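Local coordinates for protein SPD1 nuclease (Streptococcus pyogenes, PDB 2XGR) that probably hydrolyses DNA outside the cell as a prophage-encoded, metal-dependent nuclease of the His-Me finger superfamily, at residues R119-G124 with P134-A139. Residues are numbered along the deposited sequence; the frame is centred on the assembly and turned at random.
Sequences RGHLVG and PRNLVA
Gly120 and Val138 exchange two backbone hydrogen bonds, Gly120 N to Val138 O (2.8 Å) and Val138 N to Gly120 O (3.0 Å), and so pair strands 119-121 and 137-139 as a two-stranded antiparallel ribbon, connected through helix 125-128. Such a ribbon, with a helix following in the sequence, is what the His-Me finger superfamily leads one to expect around its active site; Arg119-Gly120-His121 is consistent with the family's Arg-Gly-His signature.

Beyond the Gly120-Val138 pair, a side chain takes up the bonding. The backbone N of Leu122 still reaches Asn136 O, from above the carbonyl plane, but the next two bonds belong to the Asn136 amide. Chi1 (-166°) sets CG anti to the backbone N, and the amide beyond it meets the backbone of Val123: OD1 accepts from Val123 N (3.0 Å), while ND2 gives a nearly straight bond to Val123 O (3.0 Å). Held at both ends, and with OD1 also bonded to Ser76, the amide has little freedom to rotate. The His121 ring stands almost perpendicular to it, CD2 3.3 Å from Asn136 ND2, and its NE2 is bonded to Leu130 O. On the face carrying Val138, Leu122 CD2 packs against both methyls of that valine.

The Arg119 end is looser and more exposed. The Arg119 chain bends at chi3 (-60°), which places NE, and crosses Leu137 at about a right angle; Leu137 CD1 sits over the centre of one guanidinium face, 3.6 Å from CZ. A water in the guanidinium plane links NH1 to Pro134 O.

In the fold, Leu122, Val123 and Val138 rest on strand 178-186, with strand 76-80 also touching the first two, while Gly124 occupies the N-cap position of helix 125-128, whose Cys128 touches Val123 and Asn136.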
ATOM      1  N   ARG A 119      15.307  -2.214   1.379  1.00 18.07           N
ATOM      2  CA  ARG A 119      14.202  -1.258   1.184  1.00 20.73           C
ATOM      3  C   ARG A 119      13.048  -1.874   0.348  1.00 18.74           C
ATOM      4  O   ARG A 119      13.270  -2.590  -0.627  1.00 20.31           O
ATOM      5  CB  ARG A 119      14.738  -0.021   0.493  1.00 21.44           C
ATOM      6  CG  ARG A 119      15.608   0.892   1.432  1.00 26.14           C
ATOM      7  CD  ARG A 119      15.859   2.239   0.774  1.00 29.84           C
ATOM      8  NE  ARG A 119      16.555   2.107  -0.496  1.00 34.94           N
ATOM      9  CZ  ARG A 119      16.639   3.068  -1.425  1.00 40.98           C
ATOM     10  NH1 ARG A 119      16.056   4.263  -1.259  1.00 31.16           N
ATOM     11  NH2 ARG A 119      17.332   2.834  -2.543  1.00 44.36           N
ATOM     12  N   GLY A 120      11.834  -1.639   0.811  1.00 13.02           N
ATOM     13  CA  GLY A 120      10.652  -2.141   0.125  1.00 12.38           C
ATOM     14  C   GLY A 120       9.802  -0.982  -0.367  1.00 10.99           C
ATOM     15  O   GLY A 120       9.917   0.211   0.084  1.00  9.76           O
ATOM     16  N   HIS A 121       8.941  -1.281  -1.343  1.00  7.08           N
ATOM     17  CA  HIS A 121       8.145  -0.244  -1.921  1.00  7.21           C
ATOM     18  C   HIS A 121       7.042   0.219  -0.938  1.00  6.96           C
ATOM     19  O   HIS A 121       6.573  -0.570  -0.114  1.00  9.41           O
ATOM     20  CB  HIS A 121       7.357  -0.824  -3.125  1.00  7.87           C
ATOM     21  CG  HIS A 121       8.175  -0.881  -4.394  1.00 16.45           C
ATOM     22  ND1 HIS A 121       9.361  -1.574  -4.467  1.00 25.66           N
ATOM     23  CD2 HIS A 121       7.961  -0.374  -5.627  1.00 24.93           C
ATOM     24  CE1 HIS A 121       9.872  -1.444  -5.681  1.00 24.59           C
ATOM     25  NE2 HIS A 121       9.027  -0.756  -6.411  1.00 23.26           N
ATOM     26  N   LEU A 122       6.632   1.489  -1.075  1.00  6.69           N
ATOM     27  CA  LEU A 122       5.403   1.950  -0.405  1.00  6.34           C
ATOM     28  C   LEU A 122       4.190   1.458  -1.252  1.00  6.30           C
ATOM     29  O   LEU A 122       3.537   0.511  -0.863  1.00  7.39           O
ATOM     30  CB  LEU A 122       5.396   3.476  -0.238  1.00  6.10           C
ATOM     31  CG  LEU A 122       6.534   3.976   0.743  1.00  8.36           C
ATOM     32  CD1 LEU A 122       6.483   5.576   0.772  1.00  5.61           C
ATOM     33  CD2 LEU A 122       6.248   3.478   2.186  1.00  7.72           C
ATOM     34  N   VAL A 123       3.982   2.044  -2.427  1.00  5.93           N
ATOM     35  CA  VAL A 123       2.995   1.487  -3.365  1.00  7.29           C
ATOM     36  C   VAL A 123       3.688   0.362  -4.183  1.00  6.62           C
ATOM     37  O   VAL A 123       4.734   0.600  -4.773  1.00  8.14           O
ATOM     38  CB  VAL A 123       2.428   2.578  -4.274  1.00  5.84           C
ATOM     39  CG1 VAL A 123       1.620   1.928  -5.455  1.00  5.98           C
ATOM     40  CG2 VAL A 123       1.445   3.476  -3.497  1.00  6.45           C
ATOM     41  N   GLY A 124       3.183  -0.888  -4.115  1.00  5.89           N
ATOM     42  CA  GLY A 124       3.887  -1.979  -4.808  1.00  6.67           C
ATOM     43  C   GLY A 124       4.095  -1.737  -6.300  1.00  8.08           C
ATOM     44  O   GLY A 124       3.299  -1.056  -7.017  1.00  7.55           O
ATOM     45  N   PRO A 134      13.454   6.870  -4.509  1.00 14.17           N
ATOM     46  CA  PRO A 134      13.527   6.853  -3.058  1.00 14.08           C
ATOM     47  C   PRO A 134      12.236   7.317  -2.386  1.00 10.45           C
ATOM     48  O   PRO A 134      12.030   6.976  -1.207  1.00 11.97           O
ATOM     49  CB  PRO A 134      14.686   7.835  -2.743  1.00 15.23           C
ATOM     50  CG  PRO A 134      14.868   8.577  -3.978  1.00 19.50           C
ATOM     51  CD  PRO A 134      14.558   7.643  -5.093  1.00 17.05           C
ATOM     52  N   ARG A 135      11.477   8.174  -3.056  1.00 12.41           N
ATOM     53  CA  ARG A 135      10.186   8.656  -2.454  1.00 11.15           C
ATOM     54  C   ARG A 135       9.111   7.576  -2.375  1.00 12.59           C
ATOM     55  O   ARG A 135       8.083   7.767  -1.718  1.00 10.92           O
ATOM     56  CB  ARG A 135       9.596   9.766  -3.268  1.00 13.15           C
ATOM     57  CG  ARG A 135      10.494  11.011  -3.121  1.00 15.79           C
ATOM     58  CD  ARG A 135      10.049  11.992  -4.204  1.00 16.41           C
ATOM     59  NE  ARG A 135      11.053  13.027  -4.316  1.00 24.39           N
ATOM     60  CZ  ARG A 135      12.225  12.945  -4.956  1.00 29.25           C
ATOM     61  NH1 ARG A 135      12.732  11.782  -5.479  1.00 23.94           N
ATOM     62  NH2 ARG A 135      12.896  14.091  -5.072  1.00 21.32           N
ATOM     63  N   ASN A 136       9.382   6.429  -3.007  1.00 11.17           N
ATOM     64  CA  ASN A 136       8.506   5.243  -2.876  1.00 11.12           C
ATOM     65  C   ASN A 136       9.202   4.056  -2.196  1.00 10.82           C
ATOM     66  O   ASN A 136       8.761   2.898  -2.280  1.00  9.35           O
ATOM     67  CB  ASN A 136       8.018   4.844  -4.283  1.00  9.78           C
ATOM     68  CG  ASN A 136       6.858   3.866  -4.226  1.00  9.50           C
ATOM     69  OD1 ASN A 136       5.883   4.141  -3.513  1.00  6.61           O
ATOM     70  ND2 ASN A 136       6.997   2.639  -4.880  1.00 10.55           N
ATOM     71  N   LEU A 137      10.275   4.311  -1.412  1.00  9.88           N
ATOM     72  CA  LEU A 137      10.994   3.227  -0.762  1.00  9.62           C
ATOM     73  C   LEU A 137      11.224   3.560   0.720  1.00  8.82           C
ATOM     74  O   LEU A 137      11.568   4.706   1.017  1.00 12.01           O
ATOM     75  CB  LEU A 137      12.388   3.020  -1.410  1.00 10.94           C
ATOM     76  CG  LEU A 137      12.371   2.451  -2.845  1.00 13.60           C
ATOM     77  CD1 LEU A 137      13.748   2.552  -3.512  1.00 14.72           C
ATOM     78  CD2 LEU A 137      11.872   0.991  -2.812  1.00 11.34           C
ATOM     79  N   VAL A 138      11.107   2.567   1.586  1.00  9.40           N
ATOM     80  CA  VAL A 138      11.529   2.634   3.005  1.00 11.80           C
ATOM     81  C   VAL A 138      12.211   1.327   3.405  1.00 12.32           C
ATOM     82  O   VAL A 138      11.916   0.236   2.871  1.00  9.74           O
ATOM     83  CB  VAL A 138      10.334   2.918   3.947  1.00 11.82           C
ATOM     84  CG1 VAL A 138       9.678   4.268   3.597  1.00  9.31           C
ATOM     85  CG2 VAL A 138       9.295   1.782   3.861  1.00 10.91           C
ATOM     86  N   ALA A 139      13.078   1.402   4.425  1.00 12.61           N
ATOM     87  CA  ALA A 139      13.636   0.227   5.019  1.00 13.34           C
ATOM     88  C   ALA A 139      12.498  -0.631   5.543  1.00 12.93           C
ATOM     89  O   ALA A 139      11.676  -0.149   6.321  1.00 12.17           O
ATOM     90  CB  ALA A 139      14.520   0.655   6.195  1.00 11.87           C
TER
HETATM   91  O   HOH W   1      14.250   6.181   0.166  1.00 24.20           O